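Local structure of kelch domain-containing protein (Colletotrichum graminicola M1.001, 5C86) at residues 135-140 against 174-179; 143-148 against 162-167. The protein is a fungal alcohol oxidase of the AA5 (galactose oxidase and glyoxal oxidase) family that probably oxidises alcohols at a copper site, modelled here without the metal. One frame throughout, in Å; residues are numbered along the deposited sequence.

Contact 1 (135-140 against 174-179); sequences GGSFSG and FPDSHA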
ATOM      1  N   GLY A 135      -8.664   8.537  12.527  1.00 14.14           N
ATOM      2  CA  GLY A 135      -8.159   7.670  13.589  1.00 14.06           C
ATOM      3  C   GLY A 135      -6.739   7.835  14.014  1.00 13.31           C
ATOM      4  O   GLY A 135      -6.065   8.834  13.747  1.00 15.27           O
ATOM      5  N   GLY A 136      -6.243   6.828  14.713  1.00 13.71           N
ATOM      6  CA  GLY A 136      -4.840   6.728  15.041  1.00 16.65           C
ATOM      7  C   GLY A 136      -4.638   7.130  16.515  1.00 16.50           C
ATOM      8  O   GLY A 136      -4.339   8.304  16.779  1.00 17.20           O
ATOM      9  N   SER A 137      -4.600   6.133  17.397  1.00 14.41           N
ATOM     10  CA  SER A 137      -4.397   6.412  18.837  1.00 16.13           C
ATOM     11  C   SER A 137      -3.156   5.850  19.456  1.00 15.17           C
ATOM     12  O   SER A 137      -3.029   5.741  20.715  1.00 16.07           O
ATOM     13  CB  SER A 137      -5.703   6.083  19.575  1.00 17.64           C
ATOM     14  OG  SER A 137      -6.082   4.727  19.473  1.00 17.71           O
ATOM     15  N   PHE A 138      -2.164   5.531  18.643  1.00 14.90           N
ATOM     16  CA  PHE A 138      -0.839   5.186  19.152  1.00 15.43           C
ATOM     17  C   PHE A 138      -0.251   6.365  19.903  1.00 17.37           C
ATOM     18  O   PHE A 138       0.446   6.159  20.923  1.00 17.89           O
ATOM     19  CB  PHE A 138       0.063   4.746  18.048  1.00 15.42           C
ATOM     20  CG  PHE A 138       1.507   4.673  18.402  1.00 15.35           C
ATOM     21  CD1 PHE A 138       2.019   3.601  19.099  1.00 16.29           C
ATOM     22  CD2 PHE A 138       2.342   5.679  18.033  1.00 15.77           C
ATOM     23  CE1 PHE A 138       3.402   3.554  19.400  1.00 16.15           C
ATOM     24  CE2 PHE A 138       3.671   5.668  18.377  1.00 16.70           C
ATOM     25  CZ  PHE A 138       4.193   4.603  19.078  1.00 15.38           C
ATOM     26  N   SER A 139      -0.421   7.545  19.346  1.00 16.58           N
ATOM     27  CA  SER A 139       0.142   8.787  19.902  1.00 16.15           C
ATOM     28  C   SER A 139      -0.902   9.836  19.643  1.00 16.19           C
ATOM     29  O   SER A 139      -1.965   9.546  19.060  1.00 18.99           O
ATOM     30  CB  SER A 139       1.453   9.076  19.218  1.00 16.85           C
ATOM     31  OG  SER A 139       1.147   9.225  17.822  1.00 18.57           O
ATOM     32  N   GLY A 140      -0.691  11.034  20.199  1.00 18.53           N
ATOM     33  CA  GLY A 140      -1.611  12.102  19.952  1.00 20.63           C
ATOM     34  C   GLY A 140      -2.569  12.386  21.081  1.00 24.40           C
ATOM     35  O   GLY A 140      -2.349  11.931  22.166  1.00 22.94           O
ATOM     36  N   PHE A 174      -6.055   0.391  20.297  1.00 15.90           N
ATOM     37  CA  PHE A 174      -6.073   1.242  19.097  1.00 15.75           C
ATOM     38  C   PHE A 174      -7.264   0.904  18.194  1.00 17.21           C
ATOM     39  O   PHE A 174      -7.074   0.682  16.977  1.00 14.83           O
ATOM     40  CB  PHE A 174      -4.755   1.088  18.334  1.00 17.03           C
ATOM     41  CG  PHE A 174      -3.520   1.223  19.228  1.00 15.85           C
ATOM     42  CD1 PHE A 174      -3.404   2.271  20.106  1.00 17.13           C
ATOM     43  CD2 PHE A 174      -2.537   0.273  19.181  1.00 18.48           C
ATOM     44  CE1 PHE A 174      -2.267   2.360  20.936  1.00 18.40           C
ATOM     45  CE2 PHE A 174      -1.387   0.387  19.947  1.00 19.84           C
ATOM     46  CZ  PHE A 174      -1.268   1.427  20.818  1.00 17.96           C
ATOM     47  N   PRO A 175      -8.498   0.807  18.731  1.00 15.13           N
ATOM     48  CA  PRO A 175      -9.591   0.344  17.932  1.00 15.40           C
ATOM     49  C   PRO A 175     -10.054   1.278  16.769  1.00 14.14           C
ATOM     50  O   PRO A 175     -10.888   0.842  15.918  1.00 16.02           O
ATOM     51  CB  PRO A 175     -10.724   0.096  18.975  1.00 15.69           C
ATOM     52  CG  PRO A 175     -10.463   1.197  19.963  1.00 16.34           C
ATOM     53  CD  PRO A 175      -8.967   1.186  20.106  1.00 15.14           C
ATOM     54  N   ASP A 176      -9.554   2.500  16.774  1.00 14.38           N
ATOM     55  CA  ASP A 176      -9.803   3.489  15.753  1.00 14.78           C
ATOM     56  C   ASP A 176      -8.691   3.543  14.725  1.00 15.45           C
ATOM     57  O   ASP A 176      -8.662   4.480  13.917  1.00 17.61           O
ATOM     58  CB  ASP A 176      -9.885   4.837  16.454  1.00 16.16           C
ATOM     59  CG  ASP A 176      -8.587   5.223  17.200  1.00 18.16           C
ATOM     60  OD1 ASP A 176      -7.621   4.376  17.450  1.00 18.58           O
ATOM     61  OD2 ASP A 176      -8.529   6.431  17.618  1.00 23.21           O
ATOM     62  N   SER A 177      -7.760   2.603  14.730  1.00 13.76           N
ATOM     63  CA  SER A 177      -6.505   2.778  13.973  1.00 13.47           C
ATOM     64  C   SER A 177      -6.453   1.814  12.761  1.00 11.53           C
ATOM     65  O   SER A 177      -7.247   0.824  12.686  1.00 12.51           O
ATOM     66  CB  SER A 177      -5.350   2.536  14.909  1.00 16.19           C
ATOM     67  OG  SER A 177      -5.439   3.580  15.913  1.00 15.99           O
ATOM     68  N   HIS A 178      -5.507   2.064  11.864  1.00 11.06           N
ATOM     69  CA  HIS A 178      -5.267   1.257  10.668  1.00 10.77           C
ATOM     70  C   HIS A 178      -6.556   1.027   9.867  1.00 10.58           C
ATOM     71  O   HIS A 178      -6.770  -0.075   9.346  1.00 11.77           O
ATOM     72  CB  HIS A 178      -4.599  -0.074  10.986  1.00 10.86           C
ATOM     73  CG  HIS A 178      -3.408   0.031  11.869  1.00 10.98           C
ATOM     74  ND1 HIS A 178      -2.406   0.947  11.725  1.00 12.16           N
ATOM     75  CD2 HIS A 178      -3.103  -0.705  12.947  1.00 12.58           C
ATOM     76  CE1 HIS A 178      -1.475   0.708  12.623  1.00 13.27           C
ATOM     77  NE2 HIS A 178      -1.899  -0.247  13.424  1.00 12.66           N
ATOM     78  N   ALA A 179      -7.384   2.040   9.734  1.00 11.54           N
ATOM     79  CA  ALA A 179      -8.568   1.891   8.892  1.00 10.55           C
ATOM     80  C   ALA A 179      -8.217   1.481   7.447  1.00 11.05           C
ATOM     81  O   ALA A 179      -7.157   1.914   6.882  1.00 12.04           O
ATOM     82  CB  ALA A 179      -9.369   3.166   8.869  1.00 13.76           C
TER
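Ser137 OG and Asp176 CG each sit between their own backbone N and carbonyl carbon (chi1 62° and 61°), and from there the hydroxyl and the carboxylate reach each other. Ser137 OG donates to Asp176 OD1 at 2.6 Å, on the syn side and close to the carboxylate plane. Ser177 OG gives OD1 a second bond (2.8 Å) from above that plane, on the opposite face. The same Ser177 hydroxyl accepts from Ser137 N at 3.1 Å with an N-H...O angle of 158°, so it relays between backbone and carboxylate. The type I turn from Phe174 to Ser177 carries both the carboxylate and this hydroxyl. At Gly135, which has no side chain, the chain runs close past the turn: its CA lies 3.2 Å from Asp176 O in a CA-H...O contact. Beside the polar cluster, the Phe174 ring has Ser137 OG in plane at its edge, and its CE1 lies 3.6 Å from Phe138 CA. Its CZ meets the edge of the Phe138 ring at CD1, 4.3 Å away. Phe138 stacks on Tyr120, a copper ligand in another structure of this protein, and Phe174 meets Tyr120 edge-to-face: two inter-strand loops of a kelch propeller joined beside the copper site.

Contact 2 (143-148 against 162-167); sequences TRNGEV and CPVKPL
Asn145 and Val164 meet through a side-chain-to-backbone hydrogen bond. Val164 N donates to Asn145 OD1 at 2.9 Å, almost straight (171° at the hydrogen), and arrives in the plane of the amide on a lone pair of the oxygen. In Asn145, chi1 (-63°) sets CG beside the backbone N, anti to the carbonyl carbon, and chi2 (-45°) then turns OD1 to Val164 N. A backbone bond lies next to it: Gly146 N gives its hydrogen to Cys162 O at 2.8 Å. The donor stands nearly on the line of the C=O bond, though the N-H...O angle is bent. The backbone of Gly146 thus comes close to Cys162 O at a position with no side chain.

Water adds a third link. It donates to Asn145 OD1 at 2.7 Å and accepts from Lys165 N, so OD1 takes both an amide and a water, and two successive backbone N-H groups, those of Val164 and Lys165, are served directly or through the water by one side-chain oxygen.

The van der Waals part centres on Val164, the residue most covered by 143-148. Its CB rests 3.4 Å from Arg144 O and its CG1 3.5 Å from Asn145 OD1, both carbonyl oxygens. The apolar pair is Val164 CG1 with Thr143 CG2 at 4.0 Å, the two side chains crossing at a slant. Val164 also packs on Ile134 of strand 131-134. Arg144 sends its guanidinium away from 162-167, to the carbonyls of Gly142 and Ser139.

The directed bonds probably help fix how 162-164 lies against 145-146, just ahead of the 3-10 segment that begins at Lys165, while the valine adds close packing around them.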
ATOM      1  N   THR A 143     -10.201  13.015  20.518  1.00 21.67           N
ATOM      2  CA  THR A 143     -10.940  12.088  19.660  1.00 23.34           C
ATOM      3  C   THR A 143     -10.325  12.216  18.275  1.00 21.12           C
ATOM      4  O   THR A 143     -10.238  13.325  17.716  1.00 21.17           O
ATOM      5  CB  THR A 143     -12.423  12.447  19.567  1.00 22.91           C
ATOM      6  OG1 THR A 143     -12.967  12.461  20.899  1.00 27.73           O
ATOM      7  CG2 THR A 143     -13.263  11.436  18.809  1.00 23.51           C
ATOM      8  N   ARG A 144      -9.888  11.079  17.714  1.00 20.21           N
ATOM      9  CA  ARG A 144      -9.127  11.141  16.463  1.00 19.50           C
ATOM     10  C   ARG A 144     -10.018  11.188  15.211  1.00 18.89           C
ATOM     11  O   ARG A 144      -9.981  10.340  14.319  1.00 17.68           O
ATOM     12  CB  ARG A 144      -8.152   9.969  16.421  1.00 17.71           C
ATOM     13  CG  ARG A 144      -7.268   9.833  17.674  1.00 19.61           C
ATOM     14  CD  ARG A 144      -6.167  10.908  17.926  1.00 20.41           C
ATOM     15  NE  ARG A 144      -5.091  10.313  18.778  1.00 19.69           N
ATOM     16  CZ  ARG A 144      -5.217  10.024  20.060  1.00 22.46           C
ATOM     17  NH1 ARG A 144      -6.296  10.441  20.711  1.00 23.93           N
ATOM     18  NH2 ARG A 144      -4.250   9.389  20.711  1.00 22.69           N
ATOM     19  N   ASN A 145     -10.800  12.237  15.086  1.00 17.84           N
ATOM     20  CA  ASN A 145     -11.686  12.461  14.012  1.00 17.31           C
ATOM     21  C   ASN A 145     -11.000  12.811  12.686  1.00 16.86           C
ATOM     22  O   ASN A 145      -9.782  12.919  12.625  1.00 17.62           O
ATOM     23  CB  ASN A 145     -12.741  13.522  14.380  1.00 19.31           C
ATOM     24  CG  ASN A 145     -13.619  13.086  15.512  1.00 19.76           C
ATOM     25  OD1 ASN A 145     -14.102  11.964  15.550  1.00 20.09           O
ATOM     26  ND2 ASN A 145     -13.949  14.018  16.405  1.00 21.00           N
ATOM     27  N   GLY A 146     -11.830  12.852  11.643  1.00 18.97           N
ATOM     28  CA  GLY A 146     -11.303  13.056  10.280  1.00 20.12           C
ATOM     29  C   GLY A 146     -10.853  14.439   9.979  1.00 20.71           C
ATOM     30  O   GLY A 146     -11.454  15.422  10.479  1.00 20.83           O
ATOM     31  N   GLU A 147      -9.759  14.572   9.207  1.00 16.17           N
ATOM     32  CA  GLU A 147      -9.307  15.837   8.732  1.00 16.53           C
ATOM     33  C   GLU A 147      -8.726  15.661   7.349  1.00 19.96           C
ATOM     34  O   GLU A 147      -8.320  14.541   6.963  1.00 17.88           O
ATOM     35  CB  GLU A 147      -8.351  16.509   9.664  1.00 18.35           C
ATOM     36  CG  GLU A 147      -6.995  15.834   9.974  1.00 17.97           C
ATOM     37  CD  GLU A 147      -6.197  16.680  10.925  1.00 21.61           C
ATOM     38  OE1 GLU A 147      -5.920  16.213  12.047  1.00 19.41           O
ATOM     39  OE2 GLU A 147      -5.789  17.795  10.535  1.00 20.33           O
ATOM     40  N   VAL A 148      -8.603  16.765   6.652  1.00 18.25           N
ATOM     41  CA  VAL A 148      -8.149  16.729   5.236  1.00 17.85           C
ATOM     42  C   VAL A 148      -7.129  17.803   4.952  1.00 18.95           C
ATOM     43  O   VAL A 148      -7.271  18.969   5.393  1.00 18.22           O
ATOM     44  CB  VAL A 148      -9.324  16.733   4.314  1.00 19.21           C
ATOM     45  CG1 VAL A 148     -10.169  18.020   4.345  1.00 19.36           C
ATOM     46  CG2 VAL A 148      -8.879  16.444   2.852  1.00 20.23           C
ATOM     47  N   CYS A 162     -17.107  14.008   9.442  1.00 19.25           N
ATOM     48  CA  CYS A 162     -16.275  12.742   9.397  1.00 18.67           C
ATOM     49  C   CYS A 162     -15.710  12.330  10.751  1.00 18.88           C
ATOM     50  O   CYS A 162     -14.516  12.336  10.963  1.00 20.67           O
ATOM     51  CB  CYS A 162     -15.121  12.915   8.416  1.00 17.75           C
ATOM     52  SG  CYS A 162     -15.584  13.372   6.737  1.00 21.29           S
ATOM     53  N   PRO A 163     -16.601  11.969  11.693  1.00 20.95           N
ATOM     54  CA  PRO A 163     -16.253  11.482  12.960  1.00 19.77           C
ATOM     55  C   PRO A 163     -15.664  10.097  12.853  1.00 16.85           C
ATOM     56  O   PRO A 163     -16.063   9.308  11.979  1.00 19.29           O
ATOM     57  CB  PRO A 163     -17.636  11.375  13.660  1.00 20.29           C
ATOM     58  CG  PRO A 163     -18.596  11.109  12.595  1.00 21.34           C
ATOM     59  CD  PRO A 163     -18.069  12.017  11.508  1.00 20.86           C
ATOM     60  N   VAL A 164     -14.754   9.787  13.753  1.00 18.38           N
ATOM     61  CA  VAL A 164     -14.199   8.460  13.805  1.00 17.10           C
ATOM     62  C   VAL A 164     -15.134   7.420  14.401  1.00 19.97           C
ATOM     63  O   VAL A 164     -14.966   6.217  14.159  1.00 18.12           O
ATOM     64  CB  VAL A 164     -12.805   8.468  14.483  1.00 18.04           C
ATOM     65  CG1 VAL A 164     -12.901   8.664  15.980  1.00 18.80           C
ATOM     66  CG2 VAL A 164     -12.036   7.210  14.160  1.00 18.30           C
ATOM     67  N   LYS A 165     -16.085   7.814  15.280  1.00 19.40           N
ATOM     68  CA  LYS A 165     -16.892   6.829  15.963  1.00 20.61           C
ATOM     69  C   LYS A 165     -17.432   5.693  15.142  1.00 18.60           C
ATOM     70  O   LYS A 165     -17.286   4.524  15.576  1.00 19.53           O
ATOM     71  CB  LYS A 165     -18.055   7.489  16.748  1.00 22.86           C
ATOM     72  CG  LYS A 165     -18.819   6.556  17.692  1.00 25.93           C
ATOM     73  CD  LYS A 165     -19.922   7.422  18.424  0.85 29.82           C
ATOM     74  CE  LYS A 165     -20.873   6.571  19.227  0.60 31.66           C
ATOM     75  NZ  LYS A 165     -20.125   5.808  20.258  0.55 32.51           N
ATOM     76  N   PRO A 166     -18.029   5.956  13.921  1.00 18.41           N
ATOM     77  CA  PRO A 166     -18.655   4.875  13.150  1.00 18.53           C
ATOM     78  C   PRO A 166     -17.678   3.710  12.822  1.00 16.56           C
ATOM     79  O   PRO A 166     -18.130   2.615  12.637  1.00 17.00           O
ATOM     80  CB  PRO A 166     -19.154   5.554  11.848  1.00 21.36           C
ATOM     81  CG  PRO A 166     -19.258   6.973  12.209  1.00 22.08           C
ATOM     82  CD  PRO A 166     -18.280   7.265  13.292  1.00 20.21           C
ATOM     83  N   LEU A 167     -16.390   4.015  12.686  1.00 17.63           N
ATOM     84  CA  LEU A 167     -15.411   2.916  12.285  1.00 16.74           C
ATOM     85  C   LEU A 167     -14.752   2.268  13.463  1.00 17.92           C
ATOM     86  O   LEU A 167     -14.073   1.255  13.278  1.00 17.01           O
ATOM     87  CB  LEU A 167     -14.368   3.486  11.330  1.00 16.23           C
ATOM     88  CG  LEU A 167     -13.339   4.515  11.840  1.00 15.45           C
ATOM     89  CD1 LEU A 167     -12.269   3.960  12.749  1.00 17.91           C
ATOM     90  CD2 LEU A 167     -12.690   5.189  10.634  1.00 17.44           C
TER
HETATM   91  O   HOH W   1     -16.041  10.464  16.778  1.00 20.06           O

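The two contacts lie about 10 Å apart, centre to centre, on the same side of the chain's centre. Both lie at one antiparallel four-stranded sheet, 122-125, 131-134, 147-150 and 155-158, a blade of the propeller, with contact 2 reaching into strand 147-150. Along the chain the order is 135-140, 143-148, 162-167, 174-179, so contact 2 falls wholly between the two segments of contact 1. Arg144 joins them, its backbone O accepting from Gly135 N. The long connection from strand 155-158 to strand 181-183 of the next blade is thus tied back twice, with contact 1 lying beside copper-ligand Tyr120 and contact 2 farther from it.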